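Long-range contacts in beta-N-acetylhexosaminidase (Streptomyces plicatus, PDB 1JAK), which hydrolyses terminal N-acetylhexosamine residues from glycans as a family 20 glycoside hydrolase, by substrate-assisted catalysis in an alpha/beta barrel: residues D25-A30 with L126-P131; A32-G37 with G149-T154; L102-A107 with W144-G149. One frame throughout, in Å; residues are numbered along the deposited sequence.

Contact 1 (D25-A30 with L126-P131)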
ATOM      1  N   ASP A  25     -11.298  19.425   9.659  1.00 15.71           N
ATOM      2  CA  ASP A  25     -11.722  18.031   9.539  1.00 16.94           C
ATOM      3  C   ASP A  25     -11.700  17.511   8.107  1.00 16.34           C
ATOM      4  O   ASP A  25     -11.930  16.322   7.873  1.00 15.95           O
ATOM      5  CB  ASP A  25     -13.145  17.871  10.075  1.00 19.79           C
ATOM      6  CG  ASP A  25     -14.185  18.452   9.131  1.00 23.27           C
ATOM      7  OD1 ASP A  25     -14.120  19.663   8.842  1.00 24.01           O
ATOM      8  OD2 ASP A  25     -15.065  17.695   8.667  1.00 27.99           O
ATOM      9  N   ARG A  26     -11.431  18.389   7.150  1.00 15.22           N
ATOM     10  CA  ARG A  26     -11.440  17.984   5.750  1.00 14.72           C
ATOM     11  C   ARG A  26     -10.157  17.300   5.300  1.00 15.37           C
ATOM     12  O   ARG A  26      -9.407  17.831   4.479  1.00 14.48           O
ATOM     13  CB  ARG A  26     -11.741  19.197   4.865  1.00 16.56           C
ATOM     14  CG  ARG A  26     -12.097  18.850   3.425  1.00 18.64           C
ATOM     15  CD  ARG A  26     -12.959  19.943   2.810  1.00 22.00           C
ATOM     16  NE  ARG A  26     -14.234  20.073   3.514  1.00 24.19           N
ATOM     17  CZ  ARG A  26     -15.150  20.998   3.245  1.00 26.89           C
ATOM     18  NH1 ARG A  26     -14.940  21.888   2.284  1.00 27.44           N
ATOM     19  NH2 ARG A  26     -16.279  21.033   3.940  1.00 28.07           N
ATOM     20  N   VAL A  27      -9.916  16.109   5.841  1.00 12.92           N
ATOM     21  CA  VAL A  27      -8.728  15.338   5.488  1.00 13.28           C
ATOM     22  C   VAL A  27      -9.078  13.855   5.387  1.00 12.01           C
ATOM     23  O   VAL A  27     -10.070  13.397   5.960  1.00 11.17           O
ATOM     24  CB  VAL A  27      -7.607  15.506   6.540  1.00 16.60           C
ATOM     25  CG1 VAL A  27      -7.377  16.981   6.842  1.00 16.57           C
ATOM     26  CG2 VAL A  27      -7.959  14.762   7.794  1.00 18.84           C
ATOM     27  N   ILE A  28      -8.260  13.111   4.652  1.00  9.32           N
ATOM     28  CA  ILE A  28      -8.465  11.677   4.481  1.00  8.80           C
ATOM     29  C   ILE A  28      -7.146  10.991   4.809  1.00  8.64           C
ATOM     30  O   ILE A  28      -6.105  11.369   4.275  1.00  7.11           O
ATOM     31  CB  ILE A  28      -8.845  11.319   3.024  1.00  8.65           C
ATOM     32  CG1 ILE A  28     -10.155  12.008   2.632  1.00  7.42           C
ATOM     33  CG2 ILE A  28      -8.989   9.805   2.882  1.00  8.95           C
ATOM     34  CD1 ILE A  28     -10.505  11.864   1.155  1.00  7.21           C
ATOM     35  N   PRO A  29      -7.166   9.982   5.695  1.00  8.83           N
ATOM     36  CA  PRO A  29      -8.318   9.428   6.423  1.00  9.14           C
ATOM     37  C   PRO A  29      -8.926  10.412   7.421  1.00  9.84           C
ATOM     38  O   PRO A  29      -8.251  11.317   7.911  1.00  8.87           O
ATOM     39  CB  PRO A  29      -7.723   8.222   7.152  1.00  9.05           C
ATOM     40  CG  PRO A  29      -6.573   7.817   6.285  1.00  9.32           C
ATOM     41  CD  PRO A  29      -5.972   9.145   5.903  1.00  8.22           C
ATOM     42  N   ALA A  30     -10.204  10.229   7.731  1.00  9.65           N
ATOM     43  CA  ALA A  30     -10.863  11.083   8.709  1.00 10.42           C
ATOM     44  C   ALA A  30     -10.111  10.891  10.029  1.00  9.21           C
ATOM     45  O   ALA A  30      -9.862   9.762  10.446  1.00 10.70           O
ATOM     46  CB  ALA A  30     -12.319  10.658   8.871  1.00  9.95           C
ATOM     47  N   LEU A 126      -1.047  17.531   7.823  1.00  8.43           N
ATOM     48  CA  LEU A 126      -0.692  18.929   7.603  1.00  9.46           C
ATOM     49  C   LEU A 126      -0.718  19.320   6.128  1.00  9.80           C
ATOM     50  O   LEU A 126      -1.209  20.394   5.774  1.00  9.98           O
ATOM     51  CB  LEU A 126       0.694  19.219   8.189  1.00  8.77           C
ATOM     52  CG  LEU A 126       1.241  20.637   7.990  1.00 10.32           C
ATOM     53  CD1 LEU A 126       0.295  21.660   8.625  1.00  9.23           C
ATOM     54  CD2 LEU A 126       2.625  20.735   8.618  1.00 10.46           C
ATOM     55  N   ARG A 127      -0.205  18.453   5.258  1.00  9.89           N
ATOM     56  CA  ARG A 127      -0.180  18.781   3.837  1.00 10.27           C
ATOM     57  C   ARG A 127      -1.579  18.871   3.231  1.00  9.53           C
ATOM     58  O   ARG A 127      -1.756  19.445   2.158  1.00  9.91           O
ATOM     59  CB  ARG A 127       0.692  17.781   3.062  1.00 11.71           C
ATOM     60  CG  ARG A 127       0.216  16.349   3.089  1.00 12.65           C
ATOM     61  CD  ARG A 127       1.315  15.388   2.625  1.00 11.54           C
ATOM     62  NE  ARG A 127       1.747  15.619   1.245  1.00 10.15           N
ATOM     63  CZ  ARG A 127       2.452  14.745   0.531  1.00 10.11           C
ATOM     64  NH1 ARG A 127       2.807  13.583   1.067  1.00  8.11           N
ATOM     65  NH2 ARG A 127       2.795  15.023  -0.723  1.00  9.34           N
ATOM     66  N   GLN A 128      -2.574  18.313   3.917  1.00  9.10           N
ATOM     67  CA  GLN A 128      -3.946  18.387   3.431  1.00  8.83           C
ATOM     68  C   GLN A 128      -4.653  19.621   3.999  1.00 10.09           C
ATOM     69  O   GLN A 128      -5.629  20.105   3.425  1.00 10.27           O
ATOM     70  CB  GLN A 128      -4.718  17.110   3.785  1.00  8.84           C
ATOM     71  CG  GLN A 128      -4.382  15.943   2.858  1.00  8.17           C
ATOM     72  CD  GLN A 128      -5.265  14.728   3.094  1.00 10.67           C
ATOM     73  OE1 GLN A 128      -6.474  14.856   3.282  1.00 11.10           O
ATOM     74  NE2 GLN A 128      -4.665  13.541   3.063  1.00  9.06           N
ATOM     75  N   LEU A 129      -4.151  20.133   5.120  1.00 10.35           N
ATOM     76  CA  LEU A 129      -4.728  21.330   5.729  1.00 10.37           C
ATOM     77  C   LEU A 129      -4.259  22.548   4.936  1.00 10.09           C
ATOM     78  O   LEU A 129      -4.969  23.547   4.826  1.00 10.75           O
ATOM     79  CB  LEU A 129      -4.303  21.443   7.197  1.00  9.32           C
ATOM     80  CG  LEU A 129      -4.848  20.330   8.101  1.00 10.21           C
ATOM     81  CD1 LEU A 129      -4.275  20.465   9.500  1.00 11.31           C
ATOM     82  CD2 LEU A 129      -6.373  20.399   8.132  1.00 10.75           C
ATOM     83  N   LEU A 130      -3.056  22.458   4.377  1.00  9.90           N
ATOM     84  CA  LEU A 130      -2.518  23.536   3.556  1.00  9.84           C
ATOM     85  C   LEU A 130      -3.288  23.517   2.234  1.00 10.25           C
ATOM     86  O   LEU A 130      -3.915  22.510   1.896  1.00 10.70           O
ATOM     87  CB  LEU A 130      -1.022  23.316   3.313  1.00  9.85           C
ATOM     88  CG  LEU A 130      -0.131  23.593   4.527  1.00 10.69           C
ATOM     89  CD1 LEU A 130       1.271  23.051   4.289  1.00 10.85           C
ATOM     90  CD2 LEU A 130      -0.090  25.096   4.781  1.00 10.64           C
ATOM     91  N   PRO A 131      -3.268  24.631   1.480  1.00 10.97           N
ATOM     92  CA  PRO A 131      -3.970  24.747   0.194  1.00 10.94           C
ATOM     93  C   PRO A 131      -3.354  23.934  -0.944  1.00 10.63           C
ATOM     94  O   PRO A 131      -2.184  23.563  -0.891  1.00 10.49           O
ATOM     95  CB  PRO A 131      -3.929  26.247  -0.080  1.00 11.96           C
ATOM     96  CG  PRO A 131      -2.596  26.633   0.492  1.00 11.47           C
ATOM     97  CD  PRO A 131      -2.582  25.894   1.815  1.00 11.52           C
TER
HETATM   98  O   HOH W   1      -7.668  19.139   1.885  1.00 17.77           O
HETATM   99  O   HOH W   2      -8.090  16.722   2.714  1.00 30.97           O
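In the non-catalytic domain of this family 20 enzyme, Gln-128, in the last turn of helix 116-129, docks its carboxamide on the backbone of Ile-28 in the N-terminal loop that leads to strand 33-36. The arrangement is a pair of hydrogen bonds between a side-chain amide and the backbone of one residue: the side chain presents a carbonyl and an NH2 to Ile-28, as a neighbouring beta strand would present its C=O and N-H. Gln-128 OE1 accepts from Ile-28 N at 2.8 Å, with an N-H...O angle of 159°, and Gln-128 NE2 donates a hydrogen bond to Ile-28 O at 2.9 Å. The second bond lies in the plane of the Ile-28 carbonyl, whereas the first donor is tilted from the plane of the Gln-128 carbonyl. Holding both ends fixes which way round the amide lies. Glutamine suits the place because it carries donor and acceptor together and is long enough to cross the gap: CD is anti to CA (chi2 -173°), so the chain runs extended and carries CD out from the helix.

Beside this pair of bonds a water is held by Gln-128 O and reaches Arg-26 O only weakly. Arg-26 itself is the centre of an inverse gamma turn, closed by a weak bond from Val-27 N to Asp-25 O. Ile-28 also packs against helices 465-474 and 482-490, so the loop touches these helices as well as helix 116-129. Apolar packing completes the contact, with branched Val-27 resting against the helix end: its CG1 meets Leu-129 CD2 at 3.8 Å.

Contact 2 (A32-G37 with G149-T154)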
ATOM      1  N   ALA A  32      -9.386  10.645  14.054  1.00 12.16           N
ATOM      2  CA  ALA A  32     -10.171  10.111  15.163  1.00 12.71           C
ATOM      3  C   ALA A  32     -10.884  11.212  15.942  1.00 14.91           C
ATOM      4  O   ALA A  32     -12.013  11.029  16.404  1.00 14.48           O
ATOM      5  CB  ALA A  32      -9.271   9.309  16.094  1.00 12.70           C
ATOM      6  N   SER A  33     -10.224  12.356  16.084  1.00 13.82           N
ATOM      7  CA  SER A  33     -10.802  13.482  16.811  1.00 14.78           C
ATOM      8  C   SER A  33     -10.373  14.812  16.208  1.00 14.71           C
ATOM      9  O   SER A  33      -9.186  15.054  16.008  1.00 14.61           O
ATOM     10  CB  SER A  33     -10.373  13.436  18.277  1.00 16.93           C
ATOM     11  OG  SER A  33     -10.837  14.581  18.971  1.00 18.88           O
ATOM     12  N   VAL A  34     -11.346  15.670  15.920  1.00 15.55           N
ATOM     13  CA  VAL A  34     -11.072  16.985  15.351  1.00 15.24           C
ATOM     14  C   VAL A  34     -11.800  18.037  16.179  1.00 17.12           C
ATOM     15  O   VAL A  34     -13.021  17.986  16.328  1.00 16.33           O
ATOM     16  CB  VAL A  34     -11.555  17.087  13.888  1.00 16.13           C
ATOM     17  CG1 VAL A  34     -11.171  18.444  13.310  1.00 15.27           C
ATOM     18  CG2 VAL A  34     -10.945  15.967  13.055  1.00 14.51           C
ATOM     19  N   ASP A  35     -11.041  18.987  16.715  1.00 16.96           N
ATOM     20  CA  ASP A  35     -11.611  20.049  17.537  1.00 18.43           C
ATOM     21  C   ASP A  35     -11.173  21.414  17.015  1.00 17.36           C
ATOM     22  O   ASP A  35     -10.192  21.990  17.488  1.00 17.87           O
ATOM     23  CB  ASP A  35     -11.171  19.859  18.991  1.00 20.34           C
ATOM     24  CG  ASP A  35     -11.753  20.901  19.922  1.00 25.00           C
ATOM     25  OD1 ASP A  35     -12.805  21.488  19.588  1.00 27.28           O
ATOM     26  OD2 ASP A  35     -11.162  21.123  21.000  1.00 27.90           O
ATOM     27  N   PRO A  36     -11.899  21.949  16.022  1.00 18.21           N
ATOM     28  CA  PRO A  36     -11.566  23.253  15.442  1.00 17.95           C
ATOM     29  C   PRO A  36     -11.811  24.411  16.401  1.00 19.43           C
ATOM     30  O   PRO A  36     -12.705  24.353  17.248  1.00 19.07           O
ATOM     31  CB  PRO A  36     -12.459  23.316  14.209  1.00 18.82           C
ATOM     32  CG  PRO A  36     -13.675  22.552  14.644  1.00 19.77           C
ATOM     33  CD  PRO A  36     -13.072  21.359  15.352  1.00 18.33           C
ATOM     34  N   GLY A  37     -11.010  25.460  16.266  1.00 18.92           N
ATOM     35  CA  GLY A  37     -11.174  26.612  17.129  1.00 19.96           C
ATOM     36  C   GLY A  37     -10.063  27.627  16.994  1.00 20.26           C
ATOM     37  O   GLY A  37      -8.923  27.283  16.685  1.00 20.11           O
ATOM     38  N   GLY A 149      -6.975  24.875  15.704  1.00 14.83           N
ATOM     39  CA  GLY A 149      -7.621  23.843  16.490  1.00 14.63           C
ATOM     40  C   GLY A 149      -6.703  22.693  16.847  1.00 14.50           C
ATOM     41  O   GLY A 149      -5.481  22.789  16.724  1.00 15.58           O
ATOM     42  N   THR A 150      -7.300  21.591  17.282  1.00 13.70           N
ATOM     43  CA  THR A 150      -6.533  20.421  17.668  1.00 13.66           C
ATOM     44  C   THR A 150      -7.074  19.139  17.051  1.00 14.08           C
ATOM     45  O   THR A 150      -8.283  18.922  17.004  1.00 13.68           O
ATOM     46  CB  THR A 150      -6.526  20.246  19.197  1.00 15.17           C
ATOM     47  OG1 THR A 150      -5.832  21.343  19.803  1.00 14.76           O
ATOM     48  CG2 THR A 150      -5.845  18.938  19.583  1.00 14.25           C
ATOM     49  N   ILE A 151      -6.158  18.304  16.574  1.00 13.93           N
ATOM     50  CA  ILE A 151      -6.503  17.014  15.996  1.00 13.59           C
ATOM     51  C   ILE A 151      -5.745  15.963  16.804  1.00 13.30           C
ATOM     52  O   ILE A 151      -4.544  16.098  17.026  1.00 14.24           O
ATOM     53  CB  ILE A 151      -6.054  16.886  14.508  1.00 11.80           C
ATOM     54  CG1 ILE A 151      -6.907  17.783  13.611  1.00 13.50           C
ATOM     55  CG2 ILE A 151      -6.160  15.428  14.057  1.00 14.82           C
ATOM     56  CD1 ILE A 151      -6.527  17.718  12.135  1.00 13.47           C
ATOM     57  N   GLU A 152      -6.454  14.941  17.270  1.00 13.67           N
ATOM     58  CA  GLU A 152      -5.831  13.845  18.007  1.00 13.34           C
ATOM     59  C   GLU A 152      -6.196  12.658  17.135  1.00 13.65           C
ATOM     60  O   GLU A 152      -7.374  12.391  16.903  1.00 12.93           O
ATOM     61  CB  GLU A 152      -6.413  13.729  19.414  1.00 17.94           C
ATOM     62  CG  GLU A 152      -6.136  14.966  20.255  1.00 22.07           C
ATOM     63  CD  GLU A 152      -6.304  14.725  21.740  1.00 26.37           C
ATOM     64  OE1 GLU A 152      -5.444  14.040  22.335  1.00 29.10           O
ATOM     65  OE2 GLU A 152      -7.299  15.216  22.308  1.00 29.75           O
ATOM     66  N   ASP A 153      -5.180  11.947  16.661  1.00 11.96           N
ATOM     67  CA  ASP A 153      -5.400  10.871  15.703  1.00 12.13           C
ATOM     68  C   ASP A 153      -4.607   9.583  15.953  1.00 11.22           C
ATOM     69  O   ASP A 153      -3.401   9.622  16.177  1.00 11.89           O
ATOM     70  CB  ASP A 153      -5.037  11.457  14.334  1.00 10.87           C
ATOM     71  CG  ASP A 153      -5.742  10.790  13.179  1.00 10.81           C
ATOM     72  OD1 ASP A 153      -6.651   9.965  13.397  1.00 11.40           O
ATOM     73  OD2 ASP A 153      -5.374  11.121  12.030  1.00 11.30           O
ATOM     74  N   THR A 154      -5.296   8.443  15.903  1.00 10.41           N
ATOM     75  CA  THR A 154      -4.667   7.135  16.071  1.00 10.60           C
ATOM     76  C   THR A 154      -5.353   6.188  15.083  1.00 10.36           C
ATOM     77  O   THR A 154      -6.510   6.397  14.729  1.00 11.70           O
ATOM     78  CB  THR A 154      -4.849   6.578  17.499  1.00 12.24           C
ATOM     79  OG1 THR A 154      -6.242   6.575  17.832  1.00 14.86           O
ATOM     80  CG2 THR A 154      -4.069   7.423  18.509  1.00 13.95           C
TER
HETATM   81  O   HOH W   3      -9.156  16.662  19.131  1.00 24.62           O
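Strand 33-36 runs antiparallel to strand 149-153 in the mixed sheet of the non-catalytic domain, their axes 4.6 Å apart at closest and 176° from one N-to-C direction to the other. Ser-33 with Glu-152 and Asp-35 with Thr-150 are hydrogen-bonded pairs; Val-34 with Ile-151 and Pro-36 with Gly-149 are non-hydrogen-bonded ones. The Asp-35 pair is firmly closed, Asp-35 N to Thr-150 O at 2.8 Å and Thr-150 N to Asp-35 O at 2.9 Å. In the Ser-33 pair, Glu-152 N binds Ser-33 O well, but the return bond from Ser-33 N is weak. Ser-33 O is also approached by Ile-151 CA at 3.3 Å in a CA-H...O contact.

Pro-36 suits a non-hydrogen-bonded site, since its nitrogen has no proton to offer, and Gly-149 opposite has backbone angles that would press a CB into the preceding carbonyl oxygen and the facing strand. The polar side chains of Ser-33, Asp-35, Thr-150 and Glu-152 lie on one face, where a water joins Ser-33 OG to Thr-150 O; Val-34 and Ile-151 occupy the other, with Leu-24 against both.

Just before strand 33-36, Ala-32 N binds Asp-153 OD1 at 2.9 Å, coming from above the carboxylate plane. Because OD1 also accepts from Trp-474 NE1, one buried carboxylate oxygen ties the start of strand 33-36 and the end of strand 149-153 to helix 465-474, and these two donors probably stabilise its negative charge.

Contact 3 (L102-A107 with W144-G149)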
ATOM      1  N   LEU A 102      -2.069  17.197  16.630  1.00 11.87           N
ATOM      2  CA  LEU A 102      -1.669  18.347  15.830  1.00 12.42           C
ATOM      3  C   LEU A 102      -2.404  19.574  16.352  1.00 12.83           C
ATOM      4  O   LEU A 102      -3.636  19.637  16.318  1.00 12.48           O
ATOM      5  CB  LEU A 102      -1.999  18.128  14.346  1.00 11.93           C
ATOM      6  CG  LEU A 102      -1.533  19.213  13.361  1.00 11.45           C
ATOM      7  CD1 LEU A 102      -1.466  18.631  11.952  1.00 11.10           C
ATOM      8  CD2 LEU A 102      -2.475  20.412  13.402  1.00 11.14           C
ATOM      9  N   ASP A 103      -1.639  20.537  16.857  1.00 13.55           N
ATOM     10  CA  ASP A 103      -2.208  21.774  17.377  1.00 13.99           C
ATOM     11  C   ASP A 103      -1.863  22.896  16.406  1.00 13.77           C
ATOM     12  O   ASP A 103      -0.722  23.002  15.955  1.00 14.29           O
ATOM     13  CB  ASP A 103      -1.630  22.080  18.762  1.00 14.38           C
ATOM     14  CG  ASP A 103      -1.953  21.005  19.782  1.00 17.06           C
ATOM     15  OD1 ASP A 103      -3.149  20.720  19.988  1.00 19.07           O
ATOM     16  OD2 ASP A 103      -1.011  20.447  20.383  1.00 18.39           O
ATOM     17  N   SER A 104      -2.848  23.726  16.078  1.00 12.65           N
ATOM     18  CA  SER A 104      -2.639  24.825  15.144  1.00 14.13           C
ATOM     19  C   SER A 104      -3.241  26.139  15.623  1.00 14.42           C
ATOM     20  O   SER A 104      -4.372  26.180  16.102  1.00 15.42           O
ATOM     21  CB  SER A 104      -3.233  24.474  13.779  1.00 13.89           C
ATOM     22  OG  SER A 104      -3.125  25.566  12.883  1.00 13.37           O
ATOM     23  N   GLY A 105      -2.475  27.214  15.471  1.00 14.83           N
ATOM     24  CA  GLY A 105      -2.934  28.526  15.883  1.00 15.62           C
ATOM     25  C   GLY A 105      -1.893  29.577  15.546  1.00 16.17           C
ATOM     26  O   GLY A 105      -0.845  29.250  14.992  1.00 14.82           O
ATOM     27  N   PRO A 106      -2.150  30.853  15.868  1.00 16.39           N
ATOM     28  CA  PRO A 106      -1.194  31.925  15.577  1.00 16.11           C
ATOM     29  C   PRO A 106       0.196  31.667  16.154  1.00 14.98           C
ATOM     30  O   PRO A 106       1.196  32.140  15.613  1.00 14.85           O
ATOM     31  CB  PRO A 106      -1.855  33.149  16.205  1.00 16.62           C
ATOM     32  CG  PRO A 106      -3.318  32.853  16.044  1.00 17.29           C
ATOM     33  CD  PRO A 106      -3.390  31.398  16.449  1.00 16.47           C
ATOM     34  N   ALA A 107       0.254  30.915  17.250  1.00 14.83           N
ATOM     35  CA  ALA A 107       1.522  30.613  17.905  1.00 14.84           C
ATOM     36  C   ALA A 107       2.330  29.559  17.156  1.00 15.64           C
ATOM     37  O   ALA A 107       3.487  29.297  17.497  1.00 15.61           O
ATOM     38  CB  ALA A 107       1.274  30.160  19.340  1.00 16.12           C
ATOM     39  N   TRP A 144      -0.415  30.366   2.956  1.00 15.74           N
ATOM     40  CA  TRP A 144      -0.129  29.056   3.535  1.00 14.85           C
ATOM     41  C   TRP A 144      -0.818  28.934   4.886  1.00 14.61           C
ATOM     42  O   TRP A 144      -0.174  28.896   5.935  1.00 14.85           O
ATOM     43  CB  TRP A 144       1.386  28.876   3.666  1.00 13.02           C
ATOM     44  CG  TRP A 144       2.078  29.108   2.359  1.00 13.04           C
ATOM     45  CD1 TRP A 144       2.967  30.106   2.061  1.00 13.25           C
ATOM     46  CD2 TRP A 144       1.885  28.367   1.149  1.00 12.30           C
ATOM     47  NE1 TRP A 144       3.333  30.031   0.736  1.00 13.35           N
ATOM     48  CE2 TRP A 144       2.685  28.974   0.154  1.00 12.96           C
ATOM     49  CE3 TRP A 144       1.109  27.249   0.807  1.00 12.26           C
ATOM     50  CZ2 TRP A 144       2.732  28.500  -1.160  1.00 12.71           C
ATOM     51  CZ3 TRP A 144       1.157  26.778  -0.501  1.00 11.75           C
ATOM     52  CH2 TRP A 144       1.965  27.404  -1.469  1.00 13.64           C
ATOM     53  N   LEU A 145      -2.145  28.861   4.840  1.00 14.70           N
ATOM     54  CA  LEU A 145      -2.974  28.776   6.032  1.00 15.92           C
ATOM     55  C   LEU A 145      -3.256  27.358   6.514  1.00 15.54           C
ATOM     56  O   LEU A 145      -3.430  26.438   5.714  1.00 16.64           O
ATOM     57  CB  LEU A 145      -4.306  29.481   5.772  1.00 17.40           C
ATOM     58  CG  LEU A 145      -4.231  30.972   5.444  1.00 20.48           C
ATOM     59  CD1 LEU A 145      -5.574  31.458   4.914  1.00 21.99           C
ATOM     60  CD2 LEU A 145      -3.826  31.738   6.690  1.00 21.42           C
ATOM     61  N   VAL A 146      -3.303  27.205   7.832  1.00 14.33           N
ATOM     62  CA  VAL A 146      -3.593  25.928   8.471  1.00 14.47           C
ATOM     63  C   VAL A 146      -4.675  26.189   9.515  1.00 14.71           C
ATOM     64  O   VAL A 146      -4.431  26.865  10.515  1.00 15.87           O
ATOM     65  CB  VAL A 146      -2.352  25.349   9.180  1.00 14.07           C
ATOM     66  CG1 VAL A 146      -2.692  23.998   9.805  1.00 14.26           C
ATOM     67  CG2 VAL A 146      -1.207  25.207   8.187  1.00 12.50           C
ATOM     68  N   ALA A 147      -5.870  25.660   9.272  1.00 14.58           N
ATOM     69  CA  ALA A 147      -6.997  25.844  10.182  1.00 14.57           C
ATOM     70  C   ALA A 147      -6.593  25.698  11.649  1.00 14.67           C
ATOM     71  O   ALA A 147      -5.783  24.840  12.003  1.00 14.03           O
ATOM     72  CB  ALA A 147      -8.104  24.852   9.844  1.00 14.76           C
ATOM     73  N   GLY A 148      -7.167  26.544  12.499  1.00 14.42           N
ATOM     74  CA  GLY A 148      -6.849  26.495  13.912  1.00 14.58           C
ATOM     75  C   GLY A 148      -7.602  25.413  14.664  1.00 14.88           C
ATOM     76  O   GLY A 148      -8.729  25.064  14.312  1.00 16.24           O
ATOM     77  N   GLY A 149      -6.975  24.875  15.704  1.00 14.83           N
ATOM     78  CA  GLY A 149      -7.621  23.843  16.490  1.00 14.63           C
ATOM     79  C   GLY A 149      -6.703  22.693  16.847  1.00 14.50           C
ATOM     80  O   GLY A 149      -5.481  22.789  16.724  1.00 15.58           O
TER
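Ser-104 and Gly-149 form an antiparallel hydrogen-bonded pair, with Ser-104 N to Gly-149 O and Gly-149 N to Ser-104 O both 2.9 Å long and nearly straight, at 157° and 165°. The Ser-104 hydroxyl adds a side-chain link to the backbone just before this pair. OG stands anti to the backbone N (chi1 176°), where it lies 2.9 Å from Ala-147 O and 3.0 Å from Val-146 O. Its one proton has both carbonyls within reach, and serine is small enough to fit between them.

Around these bonds lie weaker contacts. Gly-148 CA approaches Ser-104 O at 3.3 Å and Asp-103 CA approaches Gly-149 O, each a CA-H...O contact. CB of Val-146 points toward strand 100-105, and its CG1 lies 3.5 Å from Ser-104 OG, so a methyl packs beside the hydroxyl.

Toward Ala-147 the pairing ends at Ser-104 and Gly-149, consistent with the break in strand 145-153; in the other direction it continues to Leu-102 and Ile-151. Asp-103 adds a salt bridge to Arg-101 and a hydrogen bond to Thr-150. Val-109 of strand 108-113 packs against both Ser-104 and Val-146, while Tyr-41 of strand 41-42 touches Ser-104 and Leu-130, just after helix 116-129, touches Val-146.

All three contacts lie in the non-catalytic domain, with centres 11 to 12 Å from one another. Contacts 2 and 3 share Gly-149 and strand 145-153, which pairs with 33-36 in one and 100-105 in the other and so sits between them in the mixed sheet; Ile-151 O and Leu-102 N probably hydrogen-bond across the join. Contact 1 joins the end of helix 116-129 to the N-terminal loop, and Leu-126 and Leu-130 pack on Val-146 of contact 3. Along the chain, the segments of contact 1 alternate with those of each other contact, while contact 3 falls wholly within the span of contact 2. The N-terminal segments are thus bound to both helix and sheet, and none of their residues belongs to the inhibitor pocket.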